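Local coordinates for protein Bacint_00347 (Bacteroides intestinalis DSM 17393, PDB 5MUM) that is a beta-propeller glycoside hydrolase, probably a rhamnosidase that cleaves rhamnose-containing glycans, at residues A[299-304]-A[316-321]. Residues are numbered along the deposited sequence; the frame is centred on the assembly and turned at random. Where two conformers were deposited one is given.
Sequences VPQYRI and QVSDRH
Gln301 reaches across to Ser318 and Arg320 with its primary amide, using both ends of the group. Its OE1 accepts twice in the carbonyl plane, each time on a lone pair: from Ser318 OG at 2.7 Å and from Arg320 N at 2.9 Å. Its NE2 donates to Arg320 O at 3.0 Å, the acceptor lying close to the amide plane. A bend at chi2 (-75°) folds the amide along the 316-321 segment, where it can bond to both backbone polar atoms of Arg320. Ser318 OG also accepts from Tyr302 N at 2.8 Å, linking the amide cluster to the strand backbone.

Two further bonds flank this cluster. Arg320 NH1 donates to Pro300 O at 3.1 Å, the oxygen lying at the edge of the guanidinium, near its plane; the same group forms a salt bridge through NE with Asp354. Val317 N donates almost linearly to Tyr302 O (179°), next to the antiparallel non-hydrogen-bonded pair Arg303-Gln316.

Apolar and flat-group contacts add to these bonds. The Gln316 amide stacks on that of Gln301, the planes 7° apart. Val317 CG2 meets Ile304 CG2 at 3.9 Å, and Ser318 CB lies at the edge of the Tyr302 ring, whose OH bonds to Ala337 O.

Strands 301-307 and 312-316 are the third and fourth of a four-stranded antiparallel propeller blade. Beyond strand 312-316, a side-chain amide and a serine hydroxyl take over much of the cross-linking from backbone pairing. The double grip on OE1 and the bond from NE2 are consistent with a single orientation of the Gln301 amide, its O and N ends told apart by their partners, pinning the departing loop to the blade in a largely buried setting.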
ATOM      1  N   VAL A 299      10.150 -12.058  19.889  1.00 11.55           N
ATOM      2  CA  VAL A 299       9.293 -10.933  19.702  1.00 10.56           C
ATOM      3  C   VAL A 299       9.537 -10.265  18.348  1.00  9.69           C
ATOM      4  O   VAL A 299      10.572  -9.687  18.166  1.00  9.54           O
ATOM      5  CB  VAL A 299       9.489  -9.909  20.837  1.00 10.94           C
ATOM      6  CG1 VAL A 299       8.504  -8.759  20.648  1.00 11.26           C
ATOM      7  CG2 VAL A 299       9.244 -10.576  22.191  1.00 11.50           C
ATOM      8  N   PRO A 300       8.547 -10.302  17.432  1.00  9.08           N
ATOM      9  CA  PRO A 300       8.734  -9.547  16.173  1.00  8.90           C
ATOM     10  C   PRO A 300       8.789  -8.067  16.473  1.00  8.65           C
ATOM     11  O   PRO A 300       8.118  -7.588  17.400  1.00  8.70           O
ATOM     12  CB  PRO A 300       7.481  -9.896  15.369  1.00  9.02           C
ATOM     13  CG  PRO A 300       7.080 -11.262  15.939  1.00  8.89           C
ATOM     14  CD  PRO A 300       7.320 -11.086  17.385  1.00  8.86           C
ATOM     15  N   GLN A 301       9.579  -7.352  15.695  1.00  7.86           N
ATOM     16  CA  GLN A 301       9.782  -5.926  15.893  1.00  7.90           C
ATOM     17  C   GLN A 301       9.662  -5.241  14.560  1.00  7.24           C
ATOM     18  O   GLN A 301      10.133  -5.761  13.521  1.00  6.91           O
ATOM     19  CB  GLN A 301      11.177  -5.658  16.431  1.00  8.07           C
ATOM     20  CG  GLN A 301      11.513  -6.350  17.723  1.00  8.39           C
ATOM     21  CD  GLN A 301      10.843  -5.691  18.942  1.00  8.99           C
ATOM     22  OE1 GLN A 301      10.170  -4.643  18.849  1.00  8.89           O
ATOM     23  NE2 GLN A 301      11.036  -6.320  20.100  1.00  8.96           N
ATOM     24  N   TYR A 302       9.056  -4.086  14.589  1.00  6.85           N
ATOM     25  CA  TYR A 302       9.001  -3.224  13.431  1.00  6.75           C
ATOM     26  C   TYR A 302      10.383  -2.755  13.027  1.00  6.76           C
ATOM     27  O   TYR A 302      11.258  -2.510  13.875  1.00  6.35           O
ATOM     28  CB  TYR A 302       8.164  -2.011  13.707  1.00  6.78           C
ATOM     29  CG  TYR A 302       6.677  -2.227  13.736  1.00  6.59           C
ATOM     30  CD1 TYR A 302       5.974  -2.443  12.568  1.00  6.63           C
ATOM     31  CD2 TYR A 302       5.966  -2.185  14.927  1.00  6.81           C
ATOM     32  CE1 TYR A 302       4.615  -2.619  12.565  1.00  6.54           C
ATOM     33  CE2 TYR A 302       4.600  -2.386  14.941  1.00  6.63           C
ATOM     34  CZ  TYR A 302       3.921  -2.551  13.758  1.00  6.60           C
ATOM     35  OH  TYR A 302       2.556  -2.689  13.761  1.00  6.95           O
ATOM     36  N   ARG A 303      10.562  -2.655  11.711  1.00  6.98           N
ATOM     37  CA  ARG A 303      11.839  -2.348  11.100  1.00  6.97           C
ATOM     38  C   ARG A 303      11.676  -1.331  10.007  1.00  7.02           C
ATOM     39  O   ARG A 303      10.595  -1.194   9.397  1.00  6.33           O
ATOM     40  CB  ARG A 303      12.449  -3.568  10.409  1.00  7.33           C
ATOM     41  CG  ARG A 303      12.406  -4.843  11.186  1.00  7.65           C
ATOM     42  CD  ARG A 303      13.392  -4.843  12.316  1.00  7.88           C
ATOM     43  NE  ARG A 303      13.179  -6.047  13.108  1.00  8.06           N
ATOM     44  CZ  ARG A 303      14.115  -6.671  13.802  1.00  8.68           C
ATOM     45  NH1 ARG A 303      15.380  -6.262  13.780  1.00  9.56           N
ATOM     46  NH2 ARG A 303      13.786  -7.715  14.513  1.00  8.83           N
ATOM     47  N   ILE A 304      12.788  -0.685   9.703  0.50  7.35           N
ATOM     48  CA  ILE A 304      12.865   0.197   8.568  0.50  7.71           C
ATOM     49  C   ILE A 304      14.137  -0.195   7.847  0.50  7.71           C
ATOM     50  O   ILE A 304      15.150  -0.482   8.482  0.50  7.76           O
ATOM     51  CB  ILE A 304      12.802   1.659   9.001  0.50  8.03           C
ATOM     52  CG1 ILE A 304      12.600   2.547   7.788  0.50  8.31           C
ATOM     53  CG2 ILE A 304      14.019   2.077   9.811  0.50  8.06           C
ATOM     54  CD1 ILE A 304      12.439   3.982   8.196  0.50  8.59           C
ATOM     55  N   GLN A 316      15.738  -1.244  13.856  1.00 10.45           N
ATOM     56  CA  GLN A 316      14.580  -1.618  14.623  1.00 10.86           C
ATOM     57  C   GLN A 316      13.894  -0.327  15.028  1.00 11.05           C
ATOM     58  O   GLN A 316      14.532   0.629  15.520  1.00 10.37           O
ATOM     59  CB  GLN A 316      14.998  -2.471  15.832  1.00 11.38           C
ATOM     60  CG  GLN A 316      13.802  -3.052  16.569  1.00 12.16           C
ATOM     61  CD  GLN A 316      14.150  -3.974  17.706  1.00 12.76           C
ATOM     62  OE1 GLN A 316      13.629  -3.815  18.837  1.00 13.92           O
ATOM     63  NE2 GLN A 316      14.966  -4.969  17.430  1.00 11.22           N
ATOM     64  N   VAL A 317      12.591  -0.285  14.835  1.00 10.73           N
ATOM     65  CA  VAL A 317      11.817   0.923  15.122  1.00 11.51           C
ATOM     66  C   VAL A 317      11.154   0.807  16.477  1.00 12.31           C
ATOM     67  O   VAL A 317      11.094   1.791  17.224  1.00 12.09           O
ATOM     68  CB  VAL A 317      10.761   1.120  14.029  1.00 11.88           C
ATOM     69  CG1 VAL A 317       9.857   2.327  14.284  1.00 12.62           C
ATOM     70  CG2 VAL A 317      11.454   1.221  12.688  1.00 12.75           C
ATOM     71  N   SER A 318      10.615  -0.378  16.756  1.00 11.93           N
ATOM     72  CA  SER A 318       9.834  -0.623  17.936  1.00 12.70           C
ATOM     73  C   SER A 318      10.660  -1.206  19.087  1.00 13.72           C
ATOM     74  O   SER A 318      11.822  -1.564  18.924  1.00 13.09           O
ATOM     75  CB  SER A 318       8.703  -1.591  17.594  1.00 12.31           C
ATOM     76  OG  SER A 318       9.190  -2.827  17.100  1.00 11.11           O
ATOM     77  N   ASP A 319      10.034  -1.286  20.253  1.00 13.89           N
ATOM     78  CA  ASP A 319      10.678  -1.859  21.440  1.00 16.06           C
ATOM     79  C   ASP A 319       9.622  -2.726  22.129  1.00 14.78           C
ATOM     80  O   ASP A 319       9.225  -2.503  23.302  1.00 15.40           O
ATOM     81  CB  ASP A 319      11.195  -0.713  22.310  1.00 18.28           C
ATOM     82  CG  ASP A 319      11.864  -1.174  23.590  1.00 21.67           C
ATOM     83  OD1 ASP A 319      12.547  -2.230  23.633  1.00 25.01           O
ATOM     84  OD2 ASP A 319      11.696  -0.433  24.575  1.00 27.40           O
ATOM     85  N   ARG A 320       9.143  -3.694  21.373  1.00 12.62           N
ATOM     86  CA  ARG A 320       8.050  -4.557  21.801  1.00 12.02           C
ATOM     87  C   ARG A 320       8.536  -5.654  22.710  1.00 12.58           C
ATOM     88  O   ARG A 320       9.699  -5.974  22.715  1.00 12.51           O
ATOM     89  CB  ARG A 320       7.358  -5.214  20.595  1.00 11.30           C
ATOM     90  CG  ARG A 320       6.933  -4.258  19.481  1.00 10.54           C
ATOM     91  CD  ARG A 320       6.193  -4.972  18.353  1.00 10.27           C
ATOM     92  NE  ARG A 320       4.906  -5.458  18.845  1.00  9.98           N
ATOM     93  CZ  ARG A 320       4.632  -6.695  19.231  1.00  9.98           C
ATOM     94  NH1 ARG A 320       5.513  -7.676  19.100  1.00  9.45           N
ATOM     95  NH2 ARG A 320       3.428  -6.957  19.759  1.00 10.62           N
ATOM     96  N   HIS A 321       7.615  -6.244  23.464  1.00 14.13           N
ATOM     97  CA  HIS A 321       7.933  -7.325  24.403  1.00 15.90           C
ATOM     98  C   HIS A 321       7.030  -8.520  24.285  1.00 15.64           C
ATOM     99  O   HIS A 321       7.227  -9.491  25.005  1.00 16.92           O
ATOM    100  CB  HIS A 321       7.873  -6.759  25.823  1.00 17.73           C
ATOM    101  CG  HIS A 321       8.894  -5.714  26.065  1.00 18.20           C
ATOM    102  ND1 HIS A 321      10.185  -6.019  26.442  1.00 20.80           N
ATOM    103  CD2 HIS A 321       8.839  -4.370  25.942  1.00 19.48           C
ATOM    104  CE1 HIS A 321      10.881  -4.899  26.518  1.00 20.54           C
ATOM    105  NE2 HIS A 321      10.080  -3.887  26.234  1.00 20.13           N
TER